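Local coordinates for protein LbpB B-lobe (Moraxella bovis, PDB 3UAQ) that probably binds host lactoferrin at the bacterial surface as a lipoprotein, presumably in the course of iron acquisition, at residues A[223-228]-A[254-259]; A[250-255]-A[270-275]. One frame throughout, in Å; residues are numbered along the deposited sequence.

Contact 1: A[223-228]-A[254-259]; sequences EQVFGQ and STKQKA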
loop_
_atom_site.group_PDB
_atom_site.type_symbol
_atom_site.label_atom_id
_atom_site.label_comp_id
_atom_site.label_asym_id
_atom_site.label_seq_id
_atom_site.Cartn_x
_atom_site.Cartn_y
_atom_site.Cartn_z
ATOM N N GLU A 223 -6.434 -0.896 -18.097
ATOM C CA GLU A 223 -7.546 -1.634 -18.683
ATOM C C GLU A 223 -8.831 -1.300 -17.932
ATOM O O GLU A 223 -8.891 -1.379 -16.703
ATOM C CB GLU A 223 -7.272 -3.136 -18.700
ATOM C CG GLU A 223 -8.078 -3.868 -19.757
ATOM C CD GLU A 223 -7.526 -5.245 -20.078
ATOM O OE1 GLU A 223 -6.612 -5.718 -19.361
ATOM O OE2 GLU A 223 -8.013 -5.855 -21.054
ATOM N N GLN A 224 -9.855 -0.917 -18.683
ATOM C CA GLN A 224 -11.032 -0.280 -18.104
ATOM C C GLN A 224 -12.108 -1.231 -17.571
ATOM O O GLN A 224 -12.652 -2.064 -18.300
ATOM C CB GLN A 224 -11.657 0.683 -19.120
ATOM C CG GLN A 224 -10.686 1.729 -19.676
ATOM C CD GLN A 224 -11.370 2.736 -20.577
ATOM O OE1 GLN A 224 -12.274 2.388 -21.353
ATOM N NE2 GLN A 224 -10.947 3.997 -20.479
ATOM N N VAL A 225 -12.410 -1.085 -16.287
ATOM C CA VAL A 225 -13.621 -1.640 -15.716
ATOM C C VAL A 225 -14.431 -0.460 -15.208
ATOM O O VAL A 225 -13.878 0.609 -14.927
ATOM C CB VAL A 225 -13.327 -2.609 -14.554
ATOM C CG1 VAL A 225 -14.553 -3.471 -14.269
ATOM C CG2 VAL A 225 -12.146 -3.490 -14.896
ATOM N N PHE A 226 -15.737 -0.647 -15.094
ATOM C CA PHE A 226 -16.628 0.462 -14.785
ATOM C C PHE A 226 -16.494 1.025 -13.371
ATOM O O PHE A 226 -16.386 0.278 -12.398
ATOM C CB PHE A 226 -18.079 0.058 -15.020
ATOM C CG PHE A 226 -19.055 1.130 -14.652
ATOM C CD1 PHE A 226 -19.356 2.142 -15.549
ATOM C CD2 PHE A 226 -19.646 1.150 -13.396
ATOM C CE1 PHE A 226 -20.247 3.155 -15.208
ATOM C CE2 PHE A 226 -20.541 2.159 -13.048
ATOM C CZ PHE A 226 -20.840 3.161 -13.957
ATOM N N GLY A 227 -16.533 2.350 -13.262
ATOM C CA GLY A 227 -16.571 3.001 -11.964
ATOM C C GLY A 227 -15.266 2.904 -11.191
ATOM O O GLY A 227 -15.207 3.270 -10.012
ATOM N N GLN A 228 -14.223 2.395 -11.845
ATOM C CA GLN A 228 -12.871 2.476 -11.315
ATOM C C GLN A 228 -12.129 3.509 -12.142
ATOM O O GLN A 228 -12.358 3.627 -13.346
ATOM C CB GLN A 228 -12.159 1.131 -11.423
ATOM C CG GLN A 228 -12.884 -0.049 -10.798
ATOM C CD GLN A 228 -11.989 -1.267 -10.685
ATOM O OE1 GLN A 228 -10.859 -1.175 -10.207
ATOM N NE2 GLN A 228 -12.473 -2.410 -11.156
ATOM N N SER A 254 -6.839 -14.429 -16.129
ATOM C CA SER A 254 -8.019 -13.877 -16.779
ATOM C C SER A 254 -8.189 -12.409 -16.427
ATOM O O SER A 254 -7.513 -11.891 -15.537
ATOM C CB SER A 254 -9.271 -14.670 -16.392
ATOM O OG SER A 254 -9.020 -15.526 -15.287
ATOM N N THR A 255 -9.090 -11.742 -17.135
ATOM C CA THR A 255 -9.352 -10.334 -16.883
ATOM C C THR A 255 -10.822 -10.113 -16.578
ATOM O O THR A 255 -11.702 -10.652 -17.260
ATOM C CB THR A 255 -8.959 -9.459 -18.081
ATOM O OG1 THR A 255 -7.582 -9.683 -18.410
ATOM C CG2 THR A 255 -9.175 -7.976 -17.756
ATOM N N LYS A 256 -11.081 -9.325 -15.540
ATOM C CA LYS A 256 -12.438 -8.902 -15.226
ATOM C C LYS A 256 -12.879 -7.785 -16.167
ATOM O O LYS A 256 -12.277 -6.712 -16.199
ATOM C CB LYS A 256 -12.540 -8.426 -13.771
ATOM C CG LYS A 256 -13.543 -7.300 -13.563
ATOM C CD LYS A 256 -13.925 -7.132 -12.094
ATOM C CE LYS A 256 -12.708 -7.077 -11.200
ATOM N NZ LYS A 256 -12.965 -6.270 -9.970
ATOM N N GLN A 257 -13.913 -8.065 -16.953
ATOM C CA GLN A 257 -14.638 -7.053 -17.701
ATOM C C GLN A 257 -15.959 -6.775 -16.994
ATOM O O GLN A 257 -16.595 -7.687 -16.455
ATOM C CB GLN A 257 -14.934 -7.526 -19.123
ATOM C CG GLN A 257 -13.985 -8.574 -19.657
ATOM C CD GLN A 257 -13.227 -8.101 -20.879
ATOM O OE1 GLN A 257 -12.005 -8.201 -20.935
ATOM N NE2 GLN A 257 -13.947 -7.568 -21.858
ATOM N N LYS A 258 -16.356 -5.507 -16.981
ATOM C CA LYS A 258 -17.681 -5.102 -16.536
ATOM C C LYS A 258 -17.951 -3.755 -17.186
ATOM O O LYS A 258 -17.267 -2.767 -16.902
ATOM C CB LYS A 258 -17.747 -4.985 -15.015
ATOM C CG LYS A 258 -18.982 -4.241 -14.505
ATOM C CD LYS A 258 -18.818 -3.818 -13.045
ATOM C CE LYS A 258 -19.989 -2.968 -12.561
ATOM N NZ LYS A 258 -21.251 -3.736 -12.354
ATOM N N ALA A 259 -18.935 -3.721 -18.077
ATOM C CA ALA A 259 -19.134 -2.568 -18.954
ATOM C C ALA A 259 -19.766 -1.356 -18.270
ATOM O O ALA A 259 -19.182 -0.268 -18.247
ATOM C CB ALA A 259 -19.945 -2.967 -20.165
#

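Contact 2: A[250-255]-A[270-275]; sequences TGTLST and RYDIDA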
loop_
_atom_site.group_PDB
_atom_site.type_symbol
_atom_site.label_atom_id
_atom_site.label_comp_id
_atom_site.label_asym_id
_atom_site.label_seq_id
_atom_site.Cartn_x
_atom_site.Cartn_y
_atom_site.Cartn_z
ATOM N N THR A 250 0.592 -25.574 -13.514
ATOM C CA THR A 250 -0.411 -25.072 -14.454
ATOM C C THR A 250 -1.151 -23.863 -13.914
ATOM O O THR A 250 -0.950 -23.460 -12.773
ATOM C CB THR A 250 -1.450 -26.140 -14.804
ATOM O OG1 THR A 250 -1.413 -27.185 -13.828
ATOM C CG2 THR A 250 -1.169 -26.723 -16.175
ATOM N N GLY A 251 -2.021 -23.288 -14.736
ATOM C CA GLY A 251 -2.818 -22.166 -14.289
ATOM C C GLY A 251 -3.357 -21.278 -15.388
ATOM O O GLY A 251 -3.032 -21.443 -16.566
ATOM N N THR A 252 -4.191 -20.324 -14.990
ATOM C CA THR A 252 -4.867 -19.456 -15.936
ATOM C C THR A 252 -4.905 -18.019 -15.428
ATOM O O THR A 252 -5.153 -17.774 -14.245
ATOM C CB THR A 252 -6.297 -19.951 -16.187
ATOM O OG1 THR A 252 -6.263 -21.346 -16.524
ATOM C CG2 THR A 252 -6.972 -19.159 -17.310
ATOM N N LEU A 253 -4.648 -17.075 -16.331
ATOM C CA LEU A 253 -4.748 -15.653 -16.020
ATOM C C LEU A 253 -5.899 -15.062 -16.821
ATOM O O LEU A 253 -5.935 -15.182 -18.047
ATOM C CB LEU A 253 -3.459 -14.924 -16.385
ATOM C CG LEU A 253 -2.169 -15.723 -16.236
ATOM C CD1 LEU A 253 -0.995 -14.982 -16.876
ATOM C CD2 LEU A 253 -1.897 -16.025 -14.772
ATOM N N SER A 254 -6.839 -14.429 -16.129
ATOM C CA SER A 254 -8.019 -13.877 -16.779
ATOM C C SER A 254 -8.189 -12.409 -16.427
ATOM O O SER A 254 -7.513 -11.891 -15.537
ATOM C CB SER A 254 -9.271 -14.670 -16.392
ATOM O OG SER A 254 -9.020 -15.526 -15.287
ATOM N N THR A 255 -9.090 -11.742 -17.135
ATOM C CA THR A 255 -9.352 -10.334 -16.883
ATOM C C THR A 255 -10.822 -10.113 -16.578
ATOM O O THR A 255 -11.702 -10.652 -17.260
ATOM C CB THR A 255 -8.959 -9.459 -18.081
ATOM O OG1 THR A 255 -7.582 -9.683 -18.410
ATOM C CG2 THR A 255 -9.175 -7.976 -17.756
ATOM N N ARG A 270 -7.111 -15.019 -20.690
ATOM C CA ARG A 270 -6.116 -14.482 -21.611
ATOM C C ARG A 270 -5.010 -15.494 -21.861
ATOM O O ARG A 270 -4.595 -15.707 -23.000
ATOM C CB ARG A 270 -5.505 -13.203 -21.044
ATOM C CG ARG A 270 -6.506 -12.088 -20.778
ATOM C CD ARG A 270 -6.975 -11.430 -22.068
ATOM N NE ARG A 270 -7.546 -10.105 -21.823
ATOM C CZ ARG A 270 -8.411 -9.501 -22.634
ATOM N NH1 ARG A 270 -8.813 -10.103 -23.746
ATOM N NH2 ARG A 270 -8.879 -8.297 -22.329
ATOM N N TYR A 271 -4.538 -16.117 -20.786
ATOM C CA TYR A 271 -3.394 -17.021 -20.855
ATOM C C TYR A 271 -3.569 -18.258 -19.983
ATOM O O TYR A 271 -3.941 -18.161 -18.807
ATOM C CB TYR A 271 -2.112 -16.299 -20.415
ATOM C CG TYR A 271 -1.645 -15.212 -21.360
ATOM C CD1 TYR A 271 -1.961 -13.879 -21.131
ATOM C CD2 TYR A 271 -0.882 -15.520 -22.480
ATOM C CE1 TYR A 271 -1.531 -12.878 -21.992
ATOM C CE2 TYR A 271 -0.452 -14.528 -23.346
ATOM C CZ TYR A 271 -0.778 -13.209 -23.099
ATOM O OH TYR A 271 -0.346 -12.226 -23.967
ATOM N N ASP A 272 -3.306 -19.420 -20.567
ATOM C CA ASP A 272 -3.079 -20.626 -19.786
ATOM C C ASP A 272 -1.596 -20.716 -19.483
ATOM O O ASP A 272 -0.780 -20.087 -20.156
ATOM C CB ASP A 272 -3.532 -21.870 -20.550
ATOM C CG ASP A 272 -4.959 -22.272 -20.218
ATOM O OD1 ASP A 272 -5.402 -21.998 -19.082
ATOM O OD2 ASP A 272 -5.632 -22.860 -21.094
ATOM N N ILE A 273 -1.245 -21.493 -18.467
ATOM C CA ILE A 273 0.155 -21.646 -18.098
ATOM C C ILE A 273 0.567 -23.117 -18.097
ATOM O O ILE A 273 -0.222 -24.001 -17.740
ATOM C CB ILE A 273 0.447 -21.000 -16.737
ATOM C CG1 ILE A 273 -0.110 -19.577 -16.716
ATOM C CG2 ILE A 273 1.941 -21.007 -16.448
ATOM C CD1 ILE A 273 0.484 -18.702 -15.643
ATOM N N ASP A 274 1.804 -23.371 -18.515
ATOM C CA ASP A 274 2.291 -24.732 -18.673
ATOM C C ASP A 274 3.783 -24.787 -18.368
ATOM O O ASP A 274 4.616 -24.585 -19.248
ATOM C CB ASP A 274 2.017 -25.228 -20.093
ATOM C CG ASP A 274 2.411 -26.672 -20.286
ATOM O OD1 ASP A 274 2.325 -27.445 -19.306
ATOM O OD2 ASP A 274 2.803 -27.032 -21.417
ATOM N N ALA A 275 4.118 -25.056 -17.112
ATOM C CA ALA A 275 5.512 -25.025 -16.685
ATOM C C ALA A 275 5.964 -26.315 -15.999
ATOM O O ALA A 275 5.173 -27.009 -15.348
ATOM C CB ALA A 275 5.766 -23.823 -15.787
#

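Contact 1: A[223-228]-A[254-259]
Phe226 N bonds to Lys258 O at 3.2 Å, and this backbone link ties the loop 223-228 to the chain just past the end of strand 248-257. The hydrogen bond is bent, with an N-H...O angle of 138°. It comes from a type II beta turn running from Val225 to Gln228, with Gly227 at positive phi. Val225 fills the middle of the contact with its two methyls. CG1 is anti to the backbone N (chi1 -163°) and lies 3.6 Å from Lys258 CB, where the two side chains cross at about a right angle. CG2 lies 3.5 Å from Lys256 O. Phe226 brings its CB to 3.4 Å from Ala259 O, while the ring leads away from 254-259. Glu223 and Thr255 meet tip to tip, with OE1 of Glu223 3.8 Å from CG2 of Thr255. The carboxylate has polar partners elsewhere: OE2 forms a salt bridge with Arg270, and OE1 takes a hydrogen bond from His236. The ammonium of Lys258 turns to the carbonyls of Ala261 and Ser263; the part beside Val225 is CB. Gln228 bonds through NE2 to Asn235. The contact joins the long connection between strands 170-184 and 236-243 to the end of strand 248-257. Glu223 packs on Phe179 and Thr255 on Trp177, both of strand 170-184.

Contact 2: A[250-255]-A[270-275]
Leu253 and Tyr271 pair across an antiparallel beta hairpin, strands 248-257 and 266-278 of the barrel, and a classic beta bulge interrupts the pairing here. Arg270 and Tyr271 both face Leu253. Leu253 O accepts two backbone bonds, from Arg270 N at 2.9 Å and from Tyr271 N at 3.2 Å. Leu253 N returns a bond to Tyr271 O at 2.8 Å. The segments 250-255 and 270-275 run antiparallel, at 162° between their directions.

On one face Leu253, Tyr271 and Ile273 make an apolar patch. Ile273 CD1 is carried outward by an extended chi2 (-161°). It lies 3.7 Å from Leu253 CD2, and the two side chains cross at about a right angle. Leu253 CD1 turns instead to Tyr271 CB at 3.9 Å. The tyrosine ring itself leads away from 250-255 and meets the ring of Phe325. Gly251 has no side chain to add, and Ile273 CB and CG1 both lie near Gly251 O. Leu253 also touches Trp177 of strand 170-184 and Ala238 of strand 236-243, and Ile273 touches Phe240 of the latter.

At the bulge, Arg270 bends at chi2 (-74°). Its NE gives a weak bond to Thr255 OG1, and its NH2 pairs with Glu223.

The other face is polar. Thr252 and Asp272 form a non-hydrogen-bonded pair, and their side chains lie side by side, pointing the same way. OD2 of Asp272 forms a salt bridge with Lys289, so the carboxylate is held through both oxygens. The hydroxyl of Thr252 donates to OD1 of Asp272 at 2.8 Å, nearly along the C-O axis of that oxygen.

Contacts 1 and 2 follow each other along strand 248-257 and share Ser254 and Thr255, with centres about 19 Å apart. Contact 2 pairs the strand with its hairpin partner 266-278. Contact 1 receives the loop 223-228 where the strand ends. A salt bridge joins them directly: Glu223 OE2 lies 2.9 Å from Arg270 NH2. Arg270 also packs near Gln257, whose OE1 is 3.4 Å from its NH2. The loop is thus held by a salt bridge to the second strand and by a backbone hydrogen bond just past the end of the first. Both contacts belong to the beta-barrel part of the lobe, and neither includes a bound ligand.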